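Blue-light receptor of the BLUF-family (Rhodobacter sphaeroides, PDB 2BYC) probably acts as a blue-light photoreceptor of the BLUF family, sensing light through a bound flavin. Local coordinates at residues 89-103 against 124-136. Residues are numbered along the deposited sequence; the frame is centred on the assembly and turned at random.
Unlike the reference sequence in segment 124-136: Arg134 (reference Lys).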
ATOM      1  N   ARG A  89       7.119  -1.702   8.820  1.00 25.42           N
ATOM      2  CA  ARG A  89       7.772  -2.501   7.776  1.00 25.37           C
ATOM      3  C   ARG A  89       8.415  -1.587   6.704  1.00 24.01           C
ATOM      4  O   ARG A  89       9.433  -1.944   6.149  1.00 25.37           O
ATOM      5  CB  ARG A  89       6.736  -3.456   7.163  1.00 24.90           C
ATOM      6  CG  ARG A  89       5.764  -4.073   8.217  1.00 25.68           C
ATOM      7  CD  ARG A  89       4.320  -4.525   7.636  1.00 29.43           C
ATOM      8  NE  ARG A  89       3.631  -5.505   8.551  1.00 28.19           N
ATOM      9  CZ  ARG A  89       4.058  -6.748   8.700  1.00 28.46           C
ATOM     10  NH1 ARG A  89       5.127  -7.148   7.993  1.00 25.71           N
ATOM     11  NH2 ARG A  89       3.460  -7.586   9.556  1.00 30.65           N
ATOM     12  N   PHE A  90       7.808  -0.433   6.406  1.00 22.52           N
ATOM     13  CA  PHE A  90       8.312   0.508   5.405  1.00 21.74           C
ATOM     14  C   PHE A  90       8.495   1.892   6.006  1.00 21.56           C
ATOM     15  O   PHE A  90       7.910   2.864   5.538  1.00 21.05           O
ATOM     16  CB  PHE A  90       7.334   0.605   4.184  1.00 20.95           C
ATOM     17  CG  PHE A  90       6.849  -0.714   3.757  1.00 21.40           C
ATOM     18  CD1 PHE A  90       5.647  -1.226   4.278  1.00 20.84           C
ATOM     19  CD2 PHE A  90       7.685  -1.558   2.976  1.00 20.89           C
ATOM     20  CE1 PHE A  90       5.186  -2.504   3.950  1.00 21.42           C
ATOM     21  CE2 PHE A  90       7.261  -2.866   2.652  1.00 18.55           C
ATOM     22  CZ  PHE A  90       5.996  -3.328   3.138  1.00 20.20           C
ATOM     23  N   PRO A  91       9.346   1.994   7.032  1.00 22.31           N
ATOM     24  CA  PRO A  91       9.454   3.253   7.723  1.00 23.00           C
ATOM     25  C   PRO A  91       9.965   4.393   6.842  1.00 24.57           C
ATOM     26  O   PRO A  91       9.671   5.592   7.104  1.00 24.30           O
ATOM     27  CB  PRO A  91      10.430   2.923   8.891  1.00 23.82           C
ATOM     28  CG  PRO A  91      11.188   1.747   8.431  1.00 23.12           C
ATOM     29  CD  PRO A  91      10.188   0.958   7.651  1.00 23.01           C
ATOM     30  N   ASP A  92      10.667   4.067   5.773  1.00 24.34           N
ATOM     31  CA  ASP A  92      11.321   5.127   5.069  1.00 26.55           C
ATOM     32  C   ASP A  92      10.404   5.784   4.053  1.00 26.08           C
ATOM     33  O   ASP A  92      10.790   6.775   3.443  1.00 26.67           O
ATOM     34  CB  ASP A  92      12.627   4.629   4.415  1.00 27.13           C
ATOM     35  CG  ASP A  92      13.593   4.035   5.426  1.00 31.58           C
ATOM     36  OD1 ASP A  92      13.580   4.489   6.596  1.00 36.42           O
ATOM     37  OD2 ASP A  92      14.347   3.089   5.064  1.00 34.18           O
ATOM     38  N   TRP A  93       9.209   5.238   3.854  1.00 25.65           N
ATOM     39  CA  TRP A  93       8.336   5.649   2.728  1.00 25.80           C
ATOM     40  C   TRP A  93       6.960   5.994   3.194  1.00 25.26           C
ATOM     41  O   TRP A  93       6.219   5.155   3.707  1.00 24.54           O
ATOM     42  CB  TRP A  93       8.217   4.580   1.654  1.00 28.26           C
ATOM     43  CG  TRP A  93       9.507   4.004   1.225  1.00 31.05           C
ATOM     44  CD1 TRP A  93      10.186   2.970   1.811  1.00 32.38           C
ATOM     45  CD2 TRP A  93      10.300   4.442   0.122  1.00 33.47           C
ATOM     46  NE1 TRP A  93      11.354   2.746   1.129  1.00 35.75           N
ATOM     47  CE2 TRP A  93      11.435   3.624   0.077  1.00 31.90           C
ATOM     48  CE3 TRP A  93      10.144   5.437  -0.848  1.00 37.36           C
ATOM     49  CZ2 TRP A  93      12.392   3.732  -0.912  1.00 31.52           C
ATOM     50  CZ3 TRP A  93      11.140   5.568  -1.845  1.00 34.58           C
ATOM     51  CH2 TRP A  93      12.240   4.717  -1.851  1.00 33.74           C
ATOM     52  N   SER A  94       6.653   7.251   2.962  1.00 23.80           N
ATOM     53  CA  SER A  94       5.352   7.841   3.068  1.00 22.92           C
ATOM     54  C   SER A  94       4.315   7.085   2.212  1.00 21.19           C
ATOM     55  O   SER A  94       3.265   6.782   2.703  1.00 18.32           O
ATOM     56  CB  SER A  94       5.483   9.303   2.623  1.00 24.08           C
ATOM     57  OG  SER A  94       4.326  10.034   2.939  1.00 31.69           O
ATOM     58  N   MET A  95       4.664   6.796   0.955  1.00 17.64           N
ATOM     59  CA  MET A  95       3.927   5.863   0.068  1.00 17.63           C
ATOM     60  C   MET A  95       4.985   5.587  -0.993  1.00 15.27           C
ATOM     61  O   MET A  95       5.538   6.485  -1.535  1.00 17.33           O
ATOM     62  CB  MET A  95       2.633   6.507  -0.464  1.00 17.20           C
ATOM     63  CG  MET A  95       1.557   5.556  -1.049  1.00 17.69           C
ATOM     64  SD  MET A  95       1.687   3.981  -0.251  1.00 19.32           S
ATOM     65  CE  MET A  95       1.157   4.342   1.450  1.00 20.36           C
ATOM     66  N   ARG A  96       5.371   4.348  -1.183  1.00 13.85           N
ATOM     67  CA  ARG A  96       6.252   4.051  -2.314  1.00 14.70           C
ATOM     68  C   ARG A  96       5.322   3.363  -3.328  1.00 14.46           C
ATOM     69  O   ARG A  96       4.509   2.527  -2.919  1.00 16.56           O
ATOM     70  CB  ARG A  96       7.385   3.123  -1.937  1.00 14.91           C
ATOM     71  CG  ARG A  96       8.454   3.127  -3.062  1.00 20.04           C
ATOM     72  CD  ARG A  96       9.485   2.155  -2.736  1.00 28.47           C
ATOM     73  NE  ARG A  96      10.541   2.007  -3.739  1.00 30.77           N
ATOM     74  CZ  ARG A  96      10.399   1.574  -5.000  1.00 31.57           C
ATOM     75  NH1 ARG A  96       9.197   1.316  -5.514  1.00 27.05           N
ATOM     76  NH2 ARG A  96      11.485   1.434  -5.776  1.00 32.87           N
ATOM     77  N   ILE A  97       5.333   3.748  -4.589  1.00 14.22           N
ATOM     78  CA  ILE A  97       4.464   3.025  -5.541  1.00 16.11           C
ATOM     79  C   ILE A  97       5.370   1.943  -6.090  1.00 17.10           C
ATOM     80  O   ILE A  97       6.587   2.176  -6.310  1.00 16.67           O
ATOM     81  CB  ILE A  97       3.908   3.883  -6.651  1.00 15.65           C
ATOM     82  CG1 ILE A  97       3.007   3.006  -7.506  1.00 17.15           C
ATOM     83  CG2 ILE A  97       4.978   4.575  -7.436  1.00 19.80           C
ATOM     84  CD1 ILE A  97       2.181   3.703  -8.494  1.00 25.08           C
ATOM     85  N   VAL A  98       4.782   0.766  -6.262  1.00 17.26           N
ATOM     86  CA  VAL A  98       5.459  -0.361  -6.842  1.00 18.03           C
ATOM     87  C   VAL A  98       4.616  -0.762  -8.081  1.00 17.47           C
ATOM     88  O   VAL A  98       3.572  -1.373  -7.949  1.00 17.20           O
ATOM     89  CB  VAL A  98       5.586  -1.549  -5.879  1.00 19.54           C
ATOM     90  CG1 VAL A  98       6.285  -2.644  -6.592  1.00 17.93           C
ATOM     91  CG2 VAL A  98       6.444  -1.186  -4.660  1.00 17.65           C
ATOM     92  N   SER A  99       5.059  -0.392  -9.265  1.00 18.29           N
ATOM     93  CA  SER A  99       4.242  -0.594 -10.478  1.00 21.31           C
ATOM     94  C   SER A  99       4.447  -1.959 -11.117  1.00 21.67           C
ATOM     95  O   SER A  99       5.054  -2.812 -10.558  1.00 20.63           O
ATOM     96  CB  SER A  99       4.545   0.515 -11.497  1.00 22.33           C
ATOM     97  OG  SER A  99       5.890   0.284 -11.891  1.00 27.21           O
ATOM     98  N   ARG A 100       3.847  -2.162 -12.287  1.00 23.87           N
ATOM     99  CA  ARG A 100       3.865  -3.477 -12.945  1.00 26.11           C
ATOM    100  C   ARG A 100       5.270  -4.031 -13.115  1.00 25.35           C
ATOM    101  O   ARG A 100       5.540  -5.118 -12.640  1.00 24.84           O
ATOM    102  CB  ARG A 100       3.213  -3.377 -14.326  1.00 26.17           C
ATOM    103  CG  ARG A 100       2.592  -4.656 -14.895  1.00 29.56           C
ATOM    104  CD  ARG A 100       1.869  -4.312 -16.198  1.00 31.12           C
ATOM    105  NE  ARG A 100       0.858  -3.272 -15.906  1.00 41.69           N
ATOM    106  CZ  ARG A 100       0.854  -2.015 -16.366  1.00 44.69           C
ATOM    107  NH1 ARG A 100       1.772  -1.581 -17.229  1.00 48.53           N
ATOM    108  NH2 ARG A 100      -0.106  -1.183 -15.996  1.00 47.82           N
ATOM    109  N   LYS A 101       6.147  -3.287 -13.809  1.00 26.84           N
ATOM    110  CA  LYS A 101       7.537  -3.734 -14.072  1.00 26.59           C
ATOM    111  C   LYS A 101       8.259  -4.184 -12.827  1.00 25.62           C
ATOM    112  O   LYS A 101       8.764  -5.273 -12.793  1.00 25.84           O
ATOM    113  CB  LYS A 101       8.418  -2.688 -14.771  1.00 27.40           C
ATOM    114  CG  LYS A 101       9.831  -3.283 -15.087  1.00 28.49           C
ATOM    115  CD  LYS A 101      10.695  -2.415 -16.021  1.00 27.60           C
ATOM    116  CE  LYS A 101      11.824  -3.251 -16.647  1.00 28.81           C
ATOM    117  NZ  LYS A 101      12.677  -2.572 -17.771  1.00 31.49           N
ATOM    118  N   GLU A 102       8.339  -3.364 -11.802  1.00 25.64           N
ATOM    119  CA  GLU A 102       9.107  -3.778 -10.629  1.00 26.04           C
ATOM    120  C   GLU A 102       8.459  -4.901  -9.844  1.00 25.16           C
ATOM    121  O   GLU A 102       9.117  -5.661  -9.180  1.00 24.63           O
ATOM    122  CB  GLU A 102       9.317  -2.587  -9.696  1.00 26.52           C
ATOM    123  CG  GLU A 102      10.273  -2.806  -8.538  1.00 27.86           C
ATOM    124  CD  GLU A 102      10.347  -1.571  -7.619  1.00 28.53           C
ATOM    125  OE1 GLU A 102       9.374  -0.774  -7.614  1.00 31.83           O
ATOM    126  OE2 GLU A 102      11.357  -1.394  -6.886  1.00 32.79           O
ATOM    127  N   LEU A 103       7.146  -4.998  -9.882  1.00 24.97           N
ATOM    128  CA  LEU A 103       6.533  -6.120  -9.178  1.00 26.01           C
ATOM    129  C   LEU A 103       6.864  -7.398  -9.950  1.00 26.17           C
ATOM    130  O   LEU A 103       7.050  -8.430  -9.354  1.00 25.38           O
ATOM    131  CB  LEU A 103       5.021  -5.958  -9.120  1.00 25.89           C
ATOM    132  CG  LEU A 103       4.099  -6.926  -8.394  1.00 25.82           C
ATOM    133  CD1 LEU A 103       4.494  -6.993  -6.965  1.00 29.25           C
ATOM    134  CD2 LEU A 103       2.652  -6.431  -8.519  1.00 25.84           C
ATOM    135  N   LEU A 124       4.555 -10.575  -0.299  1.00 23.92           N
ATOM    136  CA  LEU A 124       4.732  -9.245  -0.877  1.00 23.20           C
ATOM    137  C   LEU A 124       5.499  -8.381   0.096  1.00 21.92           C
ATOM    138  O   LEU A 124       6.475  -7.739  -0.277  1.00 21.30           O
ATOM    139  CB  LEU A 124       3.378  -8.625  -1.253  1.00 22.79           C
ATOM    140  CG  LEU A 124       2.738  -9.193  -2.547  1.00 23.96           C
ATOM    141  CD1 LEU A 124       1.284  -8.771  -2.596  1.00 23.72           C
ATOM    142  CD2 LEU A 124       3.477  -8.802  -3.881  1.00 23.51           C
ATOM    143  N   HIS A 125       5.105  -8.424   1.361  1.00 21.84           N
ATOM    144  CA  HIS A 125       5.773  -7.593   2.367  1.00 22.05           C
ATOM    145  C   HIS A 125       7.269  -7.948   2.507  1.00 23.05           C
ATOM    146  O   HIS A 125       8.121  -7.102   2.625  1.00 24.51           O
ATOM    147  CB  HIS A 125       5.088  -7.728   3.734  1.00 20.71           C
ATOM    148  CG  HIS A 125       3.778  -7.009   3.867  1.00 19.94           C
ATOM    149  ND1 HIS A 125       3.353  -6.017   3.004  1.00 21.43           N
ATOM    150  CD2 HIS A 125       2.813  -7.126   4.801  1.00 24.76           C
ATOM    151  CE1 HIS A 125       2.179  -5.569   3.400  1.00 21.93           C
ATOM    152  NE2 HIS A 125       1.834  -6.215   4.497  1.00 23.76           N
ATOM    153  N   ARG A 126       7.543  -9.226   2.521  1.00 24.10           N
ATOM    154  CA  ARG A 126       8.870  -9.750   2.674  1.00 25.87           C
ATOM    155  C   ARG A 126       9.749  -9.363   1.496  1.00 25.31           C
ATOM    156  O   ARG A 126      10.848  -8.869   1.653  1.00 26.98           O
ATOM    157  CB  ARG A 126       8.756 -11.277   2.754  1.00 25.72           C
ATOM    158  CG  ARG A 126      10.022 -12.033   3.056  1.00 29.10           C
ATOM    159  CD  ARG A 126       9.804 -13.546   2.989  1.00 27.88           C
ATOM    160  NE  ARG A 126      10.069 -14.017   1.651  1.00 34.70           N
ATOM    161  CZ  ARG A 126       9.231 -14.776   0.964  1.00 38.43           C
ATOM    162  NH1 ARG A 126       8.083 -15.180   1.523  1.00 36.38           N
ATOM    163  NH2 ARG A 126       9.546 -15.126  -0.287  1.00 39.60           N
ATOM    164  N   THR A 127       9.280  -9.595   0.299  1.00 24.78           N
ATOM    165  CA  THR A 127      10.157  -9.397  -0.806  1.00 25.07           C
ATOM    166  C   THR A 127      10.338  -7.930  -1.100  1.00 23.42           C
ATOM    167  O   THR A 127      11.431  -7.482  -1.453  1.00 22.60           O
ATOM    168  CB  THR A 127       9.671 -10.185  -2.037  1.00 25.41           C
ATOM    169  OG1 THR A 127       8.537  -9.553  -2.619  1.00 30.92           O
ATOM    170  CG2 THR A 127       9.292 -11.590  -1.646  1.00 24.57           C
ATOM    171  N   ILE A 128       9.259  -7.161  -1.012  1.00 23.07           N
ATOM    172  CA  ILE A 128       9.373  -5.690  -1.141  1.00 22.24           C
ATOM    173  C   ILE A 128      10.236  -5.027  -0.052  1.00 22.22           C
ATOM    174  O   ILE A 128      11.191  -4.308  -0.385  1.00 22.91           O
ATOM    175  CB  ILE A 128       7.984  -4.985  -1.265  1.00 21.82           C
ATOM    176  CG1 ILE A 128       7.211  -5.720  -2.392  1.00 18.70           C
ATOM    177  CG2 ILE A 128       8.247  -3.519  -1.550  1.00 19.68           C
ATOM    178  CD1 ILE A 128       5.735  -5.283  -2.604  1.00 25.52           C
ATOM    179  N   ALA A 129       9.922  -5.244   1.217  1.00 20.94           N
ATOM    180  CA  ALA A 129      10.796  -4.735   2.322  1.00 22.40           C
ATOM    181  C   ALA A 129      12.267  -5.029   2.062  1.00 22.86           C
ATOM    182  O   ALA A 129      13.131  -4.166   2.245  1.00 23.28           O
ATOM    183  CB  ALA A 129      10.386  -5.345   3.671  1.00 21.94           C
ATOM    184  N   ALA A 130      12.533  -6.256   1.616  1.00 24.11           N
ATOM    185  CA  ALA A 130      13.888  -6.741   1.439  1.00 25.25           C
ATOM    186  C   ALA A 130      14.563  -6.047   0.287  1.00 25.94           C
ATOM    187  O   ALA A 130      15.739  -5.731   0.360  1.00 28.16           O
ATOM    188  CB  ALA A 130      13.889  -8.245   1.204  1.00 25.08           C
ATOM    189  N   SER A 131      13.837  -5.808  -0.779  1.00 26.52           N
ATOM    190  CA  SER A 131      14.399  -5.094  -1.898  1.00 27.54           C
ATOM    191  C   SER A 131      14.883  -3.710  -1.462  1.00 28.33           C
ATOM    192  O   SER A 131      16.014  -3.338  -1.718  1.00 28.20           O
ATOM    193  CB  SER A 131      13.387  -5.033  -3.069  1.00 27.33           C
ATOM    194  OG  SER A 131      13.495  -3.801  -3.784  1.00 28.75           O
ATOM    195  N   LEU A 132      14.019  -2.939  -0.818  1.00 29.60           N
ATOM    196  CA  LEU A 132      14.410  -1.761  -0.074  1.00 31.05           C
ATOM    197  C   LEU A 132      15.284  -2.341   1.030  1.00 31.92           C
ATOM    198  O   LEU A 132      15.500  -3.518   1.042  1.00 34.78           O
ATOM    199  CB  LEU A 132      13.146  -1.103   0.483  1.00 30.08           C
ATOM    200  CG  LEU A 132      11.944  -1.101  -0.471  1.00 30.80           C
ATOM    201  CD1 LEU A 132      10.683  -0.506   0.177  1.00 31.78           C
ATOM    202  CD2 LEU A 132      12.244  -0.316  -1.734  1.00 30.21           C
ATOM    203  N   SER A 133      15.811  -1.605   1.980  1.00 33.64           N
ATOM    204  CA  SER A 133      16.629  -2.295   3.015  1.00 32.82           C
ATOM    205  C   SER A 133      18.026  -2.550   2.485  1.00 32.26           C
ATOM    206  O   SER A 133      18.988  -2.096   3.111  1.00 32.10           O
ATOM    207  CB  SER A 133      16.055  -3.655   3.494  1.00 33.19           C
ATOM    208  OG  SER A 133      14.824  -3.531   4.204  1.00 34.23           O
ATOM    209  N   ARG A 134      18.123  -3.308   1.377  1.00 31.48           N
ATOM    210  CA  ARG A 134      19.394  -3.555   0.642  1.00 31.12           C
ATOM    211  C   ARG A 134      20.092  -2.244   0.318  1.00 30.67           C
ATOM    212  O   ARG A 134      21.342  -2.127   0.445  1.00 29.43           O
ATOM    213  CB  ARG A 134      19.167  -4.381  -0.639  1.00 30.84           C
ATOM    214  CG  ARG A 134      19.105  -5.878  -0.382  1.00 33.46           C
ATOM    215  CD  ARG A 134      18.868  -6.650  -1.668  1.00 41.07           C
ATOM    216  NE  ARG A 134      17.717  -7.558  -1.547  1.00 46.73           N
ATOM    217  CZ  ARG A 134      17.160  -8.222  -2.565  1.00 48.73           C
ATOM    218  NH1 ARG A 134      17.654  -8.123  -3.795  1.00 50.01           N
ATOM    219  NH2 ARG A 134      16.106  -9.001  -2.357  1.00 49.63           N
ATOM    220  N   GLY A 135      19.276  -1.236  -0.024  1.00 30.93           N
ATOM    221  CA  GLY A 135      19.775   0.109  -0.272  1.00 31.24           C
ATOM    222  C   GLY A 135      19.965   0.992   0.942  1.00 31.88           C
ATOM    223  O   GLY A 135      20.332   2.159   0.811  1.00 31.44           O
ATOM    224  N   ASP A 136      19.763   0.453   2.135  1.00 32.26           N
ATOM    225  CA  ASP A 136      19.754   1.336   3.256  1.00 33.49           C
ATOM    226  C   ASP A 136      21.159   1.596   3.888  1.00 32.37           C
ATOM    227  O   ASP A 136      22.130   0.895   3.582  1.00 32.24           O
ATOM    228  CB  ASP A 136      18.605   0.943   4.219  1.00 35.12           C
ATOM    229  CG  ASP A 136      17.187   1.413   3.684  1.00 38.44           C
ATOM    230  OD1 ASP A 136      17.097   2.405   2.882  1.00 41.47           O
ATOM    231  OD2 ASP A 136      16.154   0.806   4.057  1.00 44.16           O
TER
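Leu132 lays its two methyls across Trp93 and Arg96, CD1 coming to 3.5 Å from Trp93 NE1 and CD2 to the same distance from Arg96 NE. The surface it meets is itself layered: with CG anti to the backbone N (chi1 -166°) and an extended chain beyond, Arg96 carries its CD over the centre of the indole, 3.5 Å above the plane. Beyond it, Arg96 NH1 forms a salt bridge with Glu102 OE1 at 3.0 Å, received on the syn lone pair; the bond is bent (140° at the hydrogen), and the carboxylate oxygen sits off the guanidinium plane. Shortening Arg96 to an alanine removes CD from the indole face and is likely to leave Leu132 CD2 without its nearest partner across the contact and Glu102 without its charged mate.

Deeper in, Phe90 leads a mostly apolar layer. The edge of its ring is directed at the face of the His125 imidazole in an offset edge-to-face pair, centroids 5.7 Å apart and planes at 65°, and Phe90 CE2 reaches Ala129 CB at 4.1 Å. Arg89 passes over one face of that imidazole, and its NH2 goes on to a salt bridge with Glu83. Val98 meets Ile128 through their CG2 methyls, while Leu103 CD1 touches Leu124 CD2 at 3.7 Å. Strand 40-45 extends this core, Ile42 touching both Phe90 and Ile128.

The principle illustrated is a C-terminal helix closing one side of a sheet whose other side serves the cofactor: Met95, between Trp93 and Arg96, touches the flavin, whereas helix 120-131 packs on the far face of the ferredoxin-like alpha/beta sheet of the BLUF fold.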